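Endoglucanase E (PDB 2WAO) probably helps degrade plant cell walls; this C-terminal part is a family 2 carbohydrate esterase that binds cello-oligosaccharides. Local coordinates at residues A[35-40]-A[86-91]; A[44-49]-A[103-108]; A[239-244]-A[277-282]; A[256-261]-A[289-294]. All blocks are in the same frame, centred on the assembly; numbering follows the deposited sequence. Where two conformers were deposited one is given.

Contact 1 of 4, residues A[35-40]-A[86-91]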
loop_
_atom_site.group_PDB
_atom_site.type_symbol
_atom_site.label_atom_id
_atom_site.label_comp_id
_atom_site.label_asym_id
_atom_site.label_seq_id
_atom_site.Cartn_x
_atom_site.Cartn_y
_atom_site.Cartn_z
ATOM N N GLU A 35 -13.262 7.734 -3.976
ATOM C CA GLU A 35 -13.102 9.154 -4.185
ATOM C C GLU A 35 -14.309 9.708 -4.982
ATOM O O GLU A 35 -14.769 9.094 -5.943
ATOM C CB GLU A 35 -11.765 9.392 -4.881
ATOM C CG GLU A 35 -11.534 10.780 -5.352
ATOM C CD GLU A 35 -10.225 10.918 -6.142
ATOM O OE1 GLU A 35 -9.675 9.874 -6.606
ATOM O OE2 GLU A 35 -9.784 12.079 -6.342
ATOM N N LEU A 36 -14.835 10.833 -4.534
ATOM C CA LEU A 36 -16.053 11.386 -5.162
ATOM C C LEU A 36 -16.153 12.887 -4.925
ATOM O O LEU A 36 -15.492 13.415 -4.051
ATOM C CB LEU A 36 -17.297 10.638 -4.634
ATOM C CG LEU A 36 -17.573 10.709 -3.109
ATOM C CD1 LEU A 36 -18.149 12.090 -2.717
ATOM C CD2 LEU A 36 -18.534 9.608 -2.706
ATOM N N ASN A 37 -16.984 13.550 -5.721
ATOM C CA ASN A 37 -17.396 14.919 -5.485
ATOM C C ASN A 37 -18.859 14.960 -5.056
ATOM O O ASN A 37 -19.670 14.198 -5.567
ATOM C CB ASN A 37 -17.240 15.745 -6.771
ATOM C CG ASN A 37 -15.773 15.922 -7.185
ATOM O OD1 ASN A 37 -14.940 16.405 -6.409
ATOM N ND2 ASN A 37 -15.467 15.531 -8.404
ATOM N N PHE A 38 -19.183 15.796 -4.077
ATOM C CA PHE A 38 -20.579 15.950 -3.680
ATOM C C PHE A 38 -20.907 17.420 -3.496
ATOM O O PHE A 38 -20.016 18.258 -3.246
ATOM C CB PHE A 38 -20.940 15.137 -2.426
ATOM C CG PHE A 38 -20.312 15.644 -1.164
ATOM C CD1 PHE A 38 -21.038 16.466 -0.280
ATOM C CD2 PHE A 38 -19.009 15.279 -0.833
ATOM C CE1 PHE A 38 -20.458 16.966 0.919
ATOM C CE2 PHE A 38 -18.426 15.753 0.377
ATOM C CZ PHE A 38 -19.176 16.615 1.258
ATOM N N TYR A 39 -22.191 17.710 -3.620
ATOM C CA TYR A 39 -22.716 19.036 -3.340
ATOM C C TYR A 39 -23.475 18.942 -2.023
ATOM O O TYR A 39 -24.321 18.082 -1.850
ATOM C CB TYR A 39 -23.674 19.513 -4.442
ATOM C CG TYR A 39 -24.051 20.973 -4.255
ATOM C CD1 TYR A 39 -23.320 21.980 -4.876
ATOM C CD2 TYR A 39 -25.089 21.340 -3.402
ATOM C CE1 TYR A 39 -23.640 23.338 -4.686
ATOM C CE2 TYR A 39 -25.421 22.703 -3.200
ATOM C CZ TYR A 39 -24.680 23.683 -3.847
ATOM O OH TYR A 39 -24.977 25.022 -3.668
ATOM N N GLY A 40 -23.151 19.811 -1.088
ATOM C CA GLY A 40 -23.960 19.887 0.150
ATOM C C GLY A 40 -23.132 20.385 1.314
ATOM O O GLY A 40 -22.191 21.164 1.112
ATOM N N ALA A 86 -19.784 22.583 -3.620
ATOM C CA ALA A 86 -19.202 21.333 -4.137
ATOM C C ALA A 86 -17.975 21.005 -3.283
ATOM O O ALA A 86 -17.167 21.894 -2.966
ATOM C CB ALA A 86 -18.840 21.483 -5.613
ATOM N N HIS A 87 -17.842 19.745 -2.900
ATOM C CA HIS A 87 -16.697 19.309 -2.058
ATOM C C HIS A 87 -16.071 18.046 -2.642
ATOM O O HIS A 87 -16.767 17.241 -3.250
ATOM C CB HIS A 87 -17.179 19.033 -0.633
ATOM C CG HIS A 87 -17.793 20.226 0.025
ATOM N ND1 HIS A 87 -17.040 21.296 0.449
ATOM C CD2 HIS A 87 -19.085 20.546 0.282
ATOM C CE1 HIS A 87 -17.841 22.226 0.956
ATOM N NE2 HIS A 87 -19.086 21.797 0.860
ATOM N N HIS A 88 -14.763 17.877 -2.431
ATOM C CA HIS A 88 -14.055 16.670 -2.863
ATOM C C HIS A 88 -13.801 15.772 -1.642
ATOM O O HIS A 88 -13.303 16.255 -0.628
ATOM C CB HIS A 88 -12.745 17.070 -3.521
ATOM C CG HIS A 88 -11.906 15.914 -3.947
ATOM N ND1 HIS A 88 -10.703 15.610 -3.340
ATOM C CD2 HIS A 88 -12.092 14.982 -4.910
ATOM C CE1 HIS A 88 -10.178 14.549 -3.928
ATOM N NE2 HIS A 88 -11.002 14.146 -4.877
ATOM N N LEU A 89 -14.116 14.483 -1.760
ATOM C CA LEU A 89 -13.968 13.526 -0.661
ATOM C C LEU A 89 -13.120 12.339 -1.078
ATOM O O LEU A 89 -13.347 11.763 -2.134
ATOM C CB LEU A 89 -15.322 13.012 -0.222
ATOM C CG LEU A 89 -15.427 11.810 0.709
ATOM C CD1 LEU A 89 -14.811 12.170 2.086
ATOM C CD2 LEU A 89 -16.921 11.356 0.852
ATOM N N VAL A 90 -12.140 11.990 -0.244
ATOM C CA VAL A 90 -11.457 10.705 -0.397
ATOM C C VAL A 90 -11.716 9.932 0.910
ATOM O O VAL A 90 -11.541 10.501 2.008
ATOM C CB VAL A 90 -9.947 10.881 -0.601
ATOM C CG1 VAL A 90 -9.244 9.528 -0.525
ATOM C CG2 VAL A 90 -9.652 11.607 -1.905
ATOM N N LEU A 91 -12.185 8.689 0.797
ATOM C CA LEU A 91 -12.341 7.821 1.990
ATOM C C LEU A 91 -11.271 6.715 1.922
ATOM O O LEU A 91 -11.290 5.886 1.006
ATOM C CB LEU A 91 -13.774 7.252 2.053
ATOM C CG LEU A 91 -14.080 6.282 3.186
ATOM C CD1 LEU A 91 -13.808 6.924 4.571
ATOM C CD2 LEU A 91 -15.537 5.753 3.102
#
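His-88 reaches across to Glu-35 from the neighbouring antiparallel strand. His-88 NE2 donates to Glu-35 OE2 at 2.8 Å, and the acceptor lies in the ring plane. Glu-35 takes the bond on the anti lone pair of OE2, with the carboxylate turned 70° from the ring. Its CG is anti to the backbone N (chi1 171°) and the chain runs on extended. The other oxygen, OE1, is bonded to Asn-14. Asn-37 OD1 sits at the edge of the same ring, 3.5 Å from His-88 CD2, while Asn-37 ND2 bonds to Ala-116 O.

The other face of the sheet carries Leu-36, Phe-38, His-87 and Leu-89. His-87 CB lies over one face of the Phe-38 ring, 3.9 Å from its centroid, a CH-pi contact. Phe-38 CG, between the backbone N and the carbonyl carbon (chi1 69°), starts the ring on its way to this place. The His-87 ring is oblique to it, and its ND1 bonds to Asp-60. Leu-36 and Leu-89 lie side by side, with CD1 of Leu-36 3.8 Å from CD2 of Leu-89. Four backbone bonds link Leu-36 with Leu-89 and Phe-38 with His-87. This is regular antiparallel pairing within a beta sheet of the N-terminal domain of family 2 carbohydrate esterases, with a histidine-carboxylate bond on one face and a mainly apolar second face that ends in His-87.

Contact 2 of 4, residues A[44-49]-A[103-108]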
loop_
_atom_site.group_PDB
_atom_site.type_symbol
_atom_site.label_atom_id
_atom_site.label_comp_id
_atom_site.label_asym_id
_atom_site.label_seq_id
_atom_site.Cartn_x
_atom_site.Cartn_y
_atom_site.Cartn_z
ATOM N N SER A 44 -22.135 11.066 4.724
ATOM C CA SER A 44 -22.171 9.881 5.566
ATOM C C SER A 44 -21.908 8.656 4.686
ATOM O O SER A 44 -22.142 8.694 3.482
ATOM C CB SER A 44 -23.534 9.751 6.262
ATOM O OG SER A 44 -23.732 10.762 7.245
ATOM N N VAL A 45 -21.462 7.564 5.293
ATOM C CA VAL A 45 -21.217 6.322 4.573
ATOM C C VAL A 45 -21.589 5.147 5.475
ATOM O O VAL A 45 -21.444 5.240 6.692
ATOM C CB VAL A 45 -19.701 6.217 4.113
ATOM C CG1 VAL A 45 -18.770 6.104 5.308
ATOM C CG2 VAL A 45 -19.474 5.022 3.141
ATOM N N THR A 46 -22.075 4.064 4.879
ATOM C CA THR A 46 -22.252 2.821 5.606
ATOM C C THR A 46 -21.155 1.853 5.195
ATOM O O THR A 46 -20.933 1.603 3.997
ATOM C CB THR A 46 -23.645 2.211 5.320
ATOM O OG1 THR A 46 -24.646 3.192 5.660
ATOM C CG2 THR A 46 -23.865 0.954 6.156
ATOM N N ILE A 47 -20.459 1.339 6.210
ATOM C CA ILE A 47 -19.314 0.455 6.018
ATOM C C ILE A 47 -19.523 -0.844 6.786
ATOM O O ILE A 47 -19.830 -0.810 8.000
ATOM C CB ILE A 47 -18.021 1.116 6.559
ATOM C CG1 ILE A 47 -17.631 2.293 5.638
ATOM C CG2 ILE A 47 -16.872 0.039 6.663
ATOM C CD1 ILE A 47 -16.690 3.324 6.287
ATOM N N LYS A 48 -19.322 -1.966 6.102
ATOM C CA LYS A 48 -19.184 -3.251 6.788
ATOM C C LYS A 48 -17.719 -3.665 6.821
ATOM O O LYS A 48 -17.040 -3.599 5.793
ATOM C CB LYS A 48 -20.045 -4.314 6.101
ATOM C CG LYS A 48 -19.935 -5.710 6.740
ATOM C CD LYS A 48 -20.927 -6.660 6.095
ATOM C CE LYS A 48 -20.488 -8.087 6.310
ATOM N NZ LYS A 48 -21.343 -8.937 5.467
ATOM N N SER A 49 -17.239 -4.114 7.980
ATOM C CA SER A 49 -15.833 -4.468 8.181
ATOM C C SER A 49 -15.721 -5.800 8.891
ATOM O O SER A 49 -16.380 -6.017 9.916
ATOM C CB SER A 49 -15.120 -3.390 9.026
ATOM O OG SER A 49 -13.710 -3.735 9.128
ATOM N N GLN A 103 -16.674 -3.601 3.026
ATOM C CA GLN A 103 -17.668 -3.409 1.965
ATOM C C GLN A 103 -18.268 -2.021 2.160
ATOM O O GLN A 103 -18.641 -1.644 3.290
ATOM C CB GLN A 103 -18.718 -4.517 2.063
ATOM C CG GLN A 103 -19.791 -4.467 0.958
ATOM C CD GLN A 103 -20.715 -5.672 0.952
ATOM O OE1 GLN A 103 -21.004 -6.271 2.015
ATOM N NE2 GLN A 103 -21.164 -6.068 -0.251
ATOM N N PHE A 104 -18.338 -1.260 1.064
ATOM C CA PHE A 104 -18.939 0.055 1.081
ATOM C C PHE A 104 -20.371 -0.116 0.670
ATOM O O PHE A 104 -20.663 -0.608 -0.433
ATOM C CB PHE A 104 -18.165 1.069 0.200
ATOM C CG PHE A 104 -16.783 1.303 0.705
ATOM C CD1 PHE A 104 -16.571 2.115 1.803
ATOM C CD2 PHE A 104 -15.709 0.625 0.141
ATOM C CE1 PHE A 104 -15.285 2.290 2.321
ATOM C CE2 PHE A 104 -14.415 0.778 0.645
ATOM C CZ PHE A 104 -14.205 1.622 1.738
ATOM N N LEU A 105 -21.262 0.227 1.589
ATOM C CA LEU A 105 -22.675 -0.036 1.372
ATOM C C LEU A 105 -23.488 1.178 0.940
ATOM O O LEU A 105 -24.684 1.044 0.716
ATOM C CB LEU A 105 -23.287 -0.713 2.594
ATOM C CG LEU A 105 -22.707 -2.092 2.865
ATOM C CD1 LEU A 105 -23.093 -2.437 4.301
ATOM C CD2 LEU A 105 -23.238 -3.139 1.878
ATOM N N GLY A 106 -22.850 2.336 0.770
ATOM C CA GLY A 106 -23.566 3.488 0.243
ATOM C C GLY A 106 -23.241 4.767 0.951
ATOM O O GLY A 106 -22.901 4.764 2.128
ATOM N N PHE A 107 -23.360 5.864 0.220
ATOM C CA PHE A 107 -23.141 7.185 0.777
ATOM C C PHE A 107 -24.463 7.889 0.961
ATOM O O PHE A 107 -25.441 7.552 0.298
ATOM C CB PHE A 107 -22.229 7.999 -0.151
ATOM C CG PHE A 107 -20.777 7.571 -0.106
ATOM C CD1 PHE A 107 -19.872 8.220 0.735
ATOM C CD2 PHE A 107 -20.311 6.534 -0.927
ATOM C CE1 PHE A 107 -18.503 7.806 0.771
ATOM C CE2 PHE A 107 -18.960 6.123 -0.911
ATOM C CZ PHE A 107 -18.073 6.751 -0.066
ATOM N N ASP A 108 -24.484 8.886 1.848
ATOM C CA ASP A 108 -25.631 9.793 1.964
ATOM C C ASP A 108 -25.156 11.237 2.130
ATOM O O ASP A 108 -24.283 11.523 2.951
ATOM C CB ASP A 108 -26.548 9.408 3.124
ATOM C CG ASP A 108 -27.779 10.317 3.177
ATOM O OD1 ASP A 108 -28.786 9.919 2.598
ATOM O OD2 ASP A 108 -27.706 11.450 3.677
HETATM O O HOH W 1 -25.072 12.675 5.630
HETATM O O HOH W 2 -24.650 5.966 4.702
HETATM O O HOH W 3 -20.133 -8.890 2.686
#
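Strands 44-49 and 103-108 are antiparallel neighbours in a five-stranded sheet of the N-terminal beta domain, and Val-45 meets Phe-107 on its inner face. Val-45 CG2 lies over one face of the Phe-107 ring, 3.9 Å from the centroid, in a CH-pi contact. This methyl is anti to the backbone N, while CG1 takes the position between N and the carbonyl carbon (chi1 66°). Ile-47 runs beside Phe-104 in the same direction, with CG1 of Ile-47 4.0 Å from CD1 of Phe-104. Leu-91 and Val-34 cover this apolar face from the facing sheet.

The other face is more polar. Lys-48 and Gln-103 are joined through a water, which accepts from Lys-48 NZ at 3.0 Å and donates to Gln-103 OE1 at 2.8 Å. Gln-103 NE2 is held by Asp-21 and Gly-24. Thr-46 CG2 packs against Leu-105 CD1 at 3.9 Å, and Thr-46 OG1 bonds to Thr-75 on the next strand.

Paired backbone bonds close both ends, Ser-44 with Asp-108 and Lys-48 with Gln-103. Between them the pattern shifts. Thr-46 O takes the N-H of Leu-105 at 2.8 Å, while Thr-46 N donates to Gly-106 O at 3.0 Å. Thus Leu-105 and Gly-106 together face Thr-46. One extra residue on strand 103-108 makes a beta bulge at Leu-105 and Gly-106 in this antiparallel sheet.

Contact 3 of 4, residues A[239-244]-A[277-282]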
loop_
_atom_site.group_PDB
_atom_site.type_symbol
_atom_site.label_atom_id
_atom_site.label_comp_id
_atom_site.label_asym_id
_atom_site.label_seq_id
_atom_site.Cartn_x
_atom_site.Cartn_y
_atom_site.Cartn_z
ATOM N N ALA A 239 13.237 -16.833 -6.054
ATOM C CA ALA A 239 11.918 -16.368 -5.625
ATOM C C ALA A 239 11.729 -14.922 -6.106
ATOM O O ALA A 239 10.660 -14.557 -6.590
ATOM C CB ALA A 239 11.759 -16.477 -4.074
ATOM N N TYR A 240 12.781 -14.099 -5.944
ATOM C CA TYR A 240 12.696 -12.702 -6.341
ATOM C C TYR A 240 12.545 -12.606 -7.863
ATOM O O TYR A 240 11.669 -11.902 -8.354
ATOM C CB TYR A 240 13.921 -11.903 -5.809
ATOM C CG TYR A 240 13.618 -10.414 -5.579
ATOM C CD1 TYR A 240 13.828 -9.823 -4.337
ATOM C CD2 TYR A 240 13.124 -9.595 -6.614
ATOM C CE1 TYR A 240 13.554 -8.489 -4.095
ATOM C CE2 TYR A 240 12.817 -8.232 -6.368
ATOM C CZ TYR A 240 13.027 -7.700 -5.120
ATOM O OH TYR A 240 12.746 -6.357 -4.903
ATOM N N LYS A 241 13.375 -13.352 -8.603
ATOM C CA LYS A 241 13.253 -13.445 -10.059
ATOM C C LYS A 241 11.858 -13.922 -10.507
ATOM O O LYS A 241 11.324 -13.366 -11.451
ATOM C CB LYS A 241 14.356 -14.329 -10.661
ATOM C CG LYS A 241 15.722 -13.678 -10.532
ATOM C CD LYS A 241 16.822 -14.582 -11.041
ATOM C CE LYS A 241 18.166 -13.831 -11.133
ATOM N NZ LYS A 241 19.294 -14.696 -11.664
ATOM N N ASN A 242 11.294 -14.904 -9.824
ATOM C CA ASN A 242 9.940 -15.403 -10.123
ATOM C C ASN A 242 8.922 -14.272 -10.053
ATOM O O ASN A 242 8.044 -14.136 -10.918
ATOM C CB ASN A 242 9.538 -16.455 -9.084
ATOM C CG ASN A 242 10.118 -17.823 -9.360
ATOM O OD1 ASN A 242 10.548 -18.135 -10.475
ATOM N ND2 ASN A 242 10.106 -18.667 -8.334
ATOM N N LEU A 243 9.053 -13.454 -8.993
ATOM C CA LEU A 243 8.141 -12.339 -8.757
ATOM C C LEU A 243 8.268 -11.296 -9.884
ATOM O O LEU A 243 7.262 -10.906 -10.467
ATOM C CB LEU A 243 8.359 -11.696 -7.356
ATOM C CG LEU A 243 7.512 -10.426 -7.138
ATOM C CD1 LEU A 243 5.983 -10.744 -7.291
ATOM C CD2 LEU A 243 7.895 -9.786 -5.803
ATOM N N ILE A 244 9.496 -10.941 -10.244
ATOM C CA ILE A 244 9.726 -9.967 -11.320
ATOM C C ILE A 244 9.157 -10.492 -12.651
ATOM O O ILE A 244 8.533 -9.733 -13.392
ATOM C CB ILE A 244 11.231 -9.640 -11.444
ATOM C CG1 ILE A 244 11.734 -8.866 -10.212
ATOM C CG2 ILE A 244 11.490 -8.766 -12.732
ATOM C CD1 ILE A 244 13.282 -8.663 -10.167
ATOM N N THR A 277 20.626 -6.835 -5.491
ATOM C CA THR A 277 21.326 -6.160 -6.585
ATOM C C THR A 277 21.746 -7.215 -7.615
ATOM O O THR A 277 21.822 -6.907 -8.805
ATOM C CB THR A 277 22.570 -5.337 -6.117
ATOM O OG1 THR A 277 23.446 -6.217 -5.407
ATOM C CG2 THR A 277 22.167 -4.142 -5.218
ATOM N N GLU A 278 22.013 -8.450 -7.171
ATOM C CA GLU A 278 22.329 -9.540 -8.120
ATOM C C GLU A 278 21.117 -9.796 -9.029
ATOM O O GLU A 278 21.250 -9.936 -10.251
ATOM C CB GLU A 278 22.764 -10.809 -7.386
ATOM C CG GLU A 278 23.130 -11.960 -8.318
ATOM C CD GLU A 278 23.829 -13.111 -7.576
ATOM O OE1 GLU A 278 24.839 -12.855 -6.843
ATOM O OE2 GLU A 278 23.324 -14.267 -7.716
ATOM N N VAL A 279 19.940 -9.831 -8.422
ATOM C CA VAL A 279 18.683 -9.986 -9.171
ATOM C C VAL A 279 18.539 -8.901 -10.236
ATOM O O VAL A 279 18.287 -9.202 -11.421
ATOM C CB VAL A 279 17.455 -10.054 -8.206
ATOM C CG1 VAL A 279 16.178 -9.923 -9.004
ATOM C CG2 VAL A 279 17.473 -11.370 -7.381
ATOM N N VAL A 280 18.731 -7.626 -9.854
ATOM C CA VAL A 280 18.566 -6.528 -10.784
ATOM C C VAL A 280 19.607 -6.601 -11.914
ATOM O O VAL A 280 19.266 -6.480 -13.094
ATOM C CB VAL A 280 18.619 -5.126 -10.063
ATOM C CG1 VAL A 280 18.678 -4.022 -11.048
ATOM C CG2 VAL A 280 17.421 -4.939 -9.117
ATOM N N ASN A 281 20.869 -6.767 -11.549
ATOM C CA ASN A 281 21.926 -6.910 -12.549
ATOM C C ASN A 281 21.681 -8.091 -13.518
ATOM O O ASN A 281 21.945 -7.935 -14.684
ATOM C CB ASN A 281 23.302 -7.033 -11.882
ATOM C CG ASN A 281 23.774 -5.711 -11.286
ATOM O OD1 ASN A 281 24.373 -5.687 -10.219
ATOM N ND2 ASN A 281 23.526 -4.634 -11.976
ATOM N N ASP A 282 21.197 -9.229 -13.023
ATOM C CA ASP A 282 20.875 -10.384 -13.884
ATOM C C ASP A 282 19.707 -10.044 -14.819
ATOM O O ASP A 282 19.744 -10.371 -16.009
ATOM C CB ASP A 282 20.453 -11.611 -13.050
ATOM C CG ASP A 282 21.627 -12.304 -12.351
ATOM O OD1 ASP A 282 22.784 -11.830 -12.507
ATOM O OD2 ASP A 282 21.383 -13.330 -11.648
#
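Val-279 and Lys-241 carry most of this helix-to-helix contact, in the helical layer on one side of the parallel sheet of an SGNH (GDSL-like) hydrolase domain. The short segments of helices 233-250 and 266-285 run in broadly the same direction, at 47° to each other. Their axes come within 10.1 Å.

Val-279 points toward helix 233-250 and has the largest surface buried here. Its CG1 is anti to the backbone N (chi1 168°) and meets three side chains. Ile-244 CD1 is the closest at 3.4 Å, tighter than usual for two methyl groups. Tyr-240 CD2 approaches the same methyl at 3.9 Å, and Lys-241 CG touches it as well. The other methyl, CG2, rests on Tyr-240 CB at 3.9 Å. Val-279 thus packs among the side chains of Tyr-240, Lys-241 and Ile-244. Tyr-240 crosses it at about a right angle, while Ile-244 slides past it in the opposite direction. Tyr-240 and Ile-244 also touch Cys-258 of strand 255-260, which joins the helix pair to the sheet.

Lys-241 lies on the more exposed side of the contact. Its chain is extended beyond CG and passes Val-279 to reach Asp-282. There Lys-241 NZ forms a salt bridge with Asp-282 OD2; the modelled length of 2.5 Å is very short and doubtful. The Asp-282 carboxylate has a second cationic partner, since OD1 forms a salt bridge with Arg-285. Two positive groups around it would probably stabilise its charged form. Beside the bridge, Lys-241 CE lies 3.7 Å from Asp-282 CB.

Contact 4 of 4, residues A[256-261]-A[289-294]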
loop_
_atom_site.group_PDB
_atom_site.type_symbol
_atom_site.label_atom_id
_atom_site.label_comp_id
_atom_site.label_asym_id
_atom_site.label_seq_id
_atom_site.Cartn_x
_atom_site.Cartn_y
_atom_site.Cartn_z
ATOM N N ILE A 256 10.242 -1.319 -13.229
ATOM C CA ILE A 256 10.157 -2.076 -11.944
ATOM C C ILE A 256 11.301 -1.621 -11.019
ATOM O O ILE A 256 12.490 -1.726 -11.396
ATOM C CB ILE A 256 10.219 -3.620 -12.163
ATOM C CG1 ILE A 256 9.048 -4.066 -13.079
ATOM C CG2 ILE A 256 10.201 -4.400 -10.785
ATOM C CD1 ILE A 256 9.136 -5.571 -13.519
ATOM N N PHE A 257 10.950 -1.149 -9.820
ATOM C CA PHE A 257 11.956 -0.648 -8.836
ATOM C C PHE A 257 12.050 -1.624 -7.689
ATOM O O PHE A 257 11.044 -1.855 -6.990
ATOM C CB PHE A 257 11.539 0.752 -8.346
ATOM C CG PHE A 257 11.666 1.790 -9.402
ATOM C CD1 PHE A 257 12.836 2.570 -9.490
ATOM C CD2 PHE A 257 10.614 2.019 -10.304
ATOM C CE1 PHE A 257 12.963 3.545 -10.479
ATOM C CE2 PHE A 257 10.743 2.985 -11.301
ATOM C CZ PHE A 257 11.899 3.745 -11.391
ATOM N N CYS A 258 13.223 -2.242 -7.544
ATOM C CA CYS A 258 13.480 -3.257 -6.490
ATOM C C CYS A 258 14.213 -2.612 -5.312
ATOM O O CYS A 258 15.322 -2.056 -5.491
ATOM C CB CYS A 258 14.332 -4.392 -7.064
ATOM S SG CYS A 258 13.500 -5.241 -8.406
ATOM N N CYS A 259 13.616 -2.642 -4.125
ATOM C CA CYS A 259 14.077 -1.724 -3.048
ATOM C C CYS A 259 14.506 -2.482 -1.815
ATOM O O CYS A 259 13.882 -3.481 -1.462
ATOM C CB CYS A 259 12.963 -0.742 -2.635
ATOM S SG CYS A 259 12.267 0.223 -3.973
ATOM N N VAL A 260 15.575 -2.017 -1.171
ATOM C CA VAL A 260 16.012 -2.605 0.091
ATOM C C VAL A 260 16.074 -1.486 1.152
ATOM O O VAL A 260 16.600 -0.432 0.886
ATOM C CB VAL A 260 17.408 -3.280 -0.104
ATOM C CG1 VAL A 260 17.975 -3.702 1.200
ATOM C CG2 VAL A 260 17.259 -4.536 -1.018
ATOM N N GLY A 261 15.541 -1.737 2.341
ATOM C CA GLY A 261 15.689 -0.833 3.490
ATOM C C GLY A 261 14.298 -0.354 3.861
ATOM O O GLY A 261 13.365 -0.542 3.094
ATOM N N LEU A 289 16.097 -3.813 -19.330
ATOM C CA LEU A 289 16.698 -2.580 -18.820
ATOM C C LEU A 289 15.755 -1.715 -17.944
ATOM O O LEU A 289 16.188 -0.689 -17.404
ATOM C CB LEU A 289 17.265 -1.746 -19.981
ATOM C CG LEU A 289 18.312 -2.450 -20.860
ATOM C CD1 LEU A 289 18.926 -1.464 -21.874
ATOM C CD2 LEU A 289 19.365 -3.139 -19.933
ATOM N N LYS A 290 14.492 -2.119 -17.826
ATOM C CA LYS A 290 13.522 -1.402 -16.993
ATOM C C LYS A 290 13.270 -2.088 -15.642
ATOM O O LYS A 290 12.153 -2.109 -15.155
ATOM C CB LYS A 290 12.228 -1.190 -17.768
ATOM C CG LYS A 290 12.471 -0.324 -19.020
ATOM C CD LYS A 290 11.342 -0.441 -20.007
ATOM C CE LYS A 290 10.088 0.145 -19.417
ATOM N NZ LYS A 290 9.066 0.471 -20.500
ATOM N N VAL A 291 14.340 -2.618 -15.042
ATOM C CA VAL A 291 14.376 -3.143 -13.674
ATOM C C VAL A 291 15.553 -2.378 -13.022
ATOM O O VAL A 291 16.684 -2.324 -13.566
ATOM C CB VAL A 291 14.638 -4.618 -13.605
ATOM C CG1 VAL A 291 14.547 -5.064 -12.118
ATOM C CG2 VAL A 291 13.561 -5.318 -14.348
ATOM N N TYR A 292 15.245 -1.754 -11.899
ATOM C CA TYR A 292 16.165 -0.845 -11.178
ATOM C C TYR A 292 16.283 -1.214 -9.728
ATOM O O TYR A 292 15.384 -1.853 -9.146
ATOM C CB TYR A 292 15.663 0.585 -11.233
ATOM C CG TYR A 292 15.165 0.996 -12.613
ATOM C CD1 TYR A 292 16.060 1.171 -13.684
ATOM C CD2 TYR A 292 13.818 1.211 -12.824
ATOM C CE1 TYR A 292 15.580 1.585 -14.976
ATOM C CE2 TYR A 292 13.309 1.604 -14.109
ATOM C CZ TYR A 292 14.218 1.759 -15.164
ATOM O OH TYR A 292 13.710 2.146 -16.383
ATOM N N PHE A 293 17.380 -0.758 -9.138
ATOM C CA PHE A 293 17.615 -0.920 -7.712
ATOM C C PHE A 293 17.519 0.397 -6.908
ATOM O O PHE A 293 18.019 1.458 -7.351
ATOM C CB PHE A 293 18.992 -1.555 -7.472
ATOM C CG PHE A 293 19.298 -1.759 -6.021
ATOM C CD1 PHE A 293 18.613 -2.737 -5.285
ATOM C CD2 PHE A 293 20.264 -0.960 -5.373
ATOM C CE1 PHE A 293 18.864 -2.950 -3.941
ATOM C CE2 PHE A 293 20.528 -1.158 -4.010
ATOM C CZ PHE A 293 19.816 -2.155 -3.283
ATOM N N VAL A 294 16.901 0.320 -5.732
ATOM C CA VAL A 294 16.870 1.498 -4.810
ATOM C C VAL A 294 17.152 1.035 -3.400
ATOM O O VAL A 294 16.568 0.059 -2.929
ATOM C CB VAL A 294 15.504 2.261 -4.823
ATOM C CG1 VAL A 294 15.537 3.526 -3.926
ATOM C CG2 VAL A 294 15.016 2.548 -6.259
#
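Tyr-292 lies across Phe-257 where two parallel strands of a beta-alpha-beta unit pair. Strands 255-260 and 291-295 are joined by helix 266-285, at one margin of the parallel sheet of the SGNH hydrolase fold. The main bump is Tyr-292 CD2. It rests over one face of the Phe-257 ring, off its centre and toward the rim, with Tyr-292 CD2 3.4 Å from Phe-257 CE1. The two rings are inclined at 40°. Val-294 CG2 fits at the edge of the same phenyl ring, 3.9 Å from Phe-257 CD1. Phe-257 therefore has tyrosine on a face and valine on its rim. Cys-259 SG fills in beside Val-294, 3.9 Å from its CB. Helix 313-331 covers this side of the sheet through Ile-327 and Lys-330. Tyr-292 OH bonds to His-255.

On the other face Cys-258 SG lies against Val-291 CG1 at 3.9 Å. Further along, the methyl CG2 of Val-260 meets the edge of the Phe-293 ring, 3.7 Å from CE1. Phe-293 CG is anti to its backbone N (chi1 -180°), on the side where CD1 of the ring comes 3.4 Å from Cys-258 O. Val-276 and Val-280 of helix 266-285 pack on Val-260 and Cys-258.

The backbones are laced by five bonds in the staggered pattern of parallel strands. Cys-258 receives and donates in turn: its O takes the N-H of Val-294, and its N gives to Tyr-292 O at 2.7 Å with an N-H...O angle of 170°.

How the contacts relate
From the N terminus, strand 33-40 is followed by strand 43-49. Contact 1 closes when the chain returns as strand 85-93, and contact 2 when it reaches strand 102-108. The two cross along the chain, and their sheets meet face to face: Leu-91 packs on Phe-104, and Leu-36 and Leu-89 on Phe-107. Both close before the chain reaches helix 233-250. Contact 3 closes when helix 266-285 returns to that helix, and contact 4 when strand 291-295 pairs with strand 255-260, so these two also cross. Contact 3 joins two helices and contact 4 the strands beneath them. Their centres are 9 Å apart, against 42 Å between the centres of contacts 1 and 3.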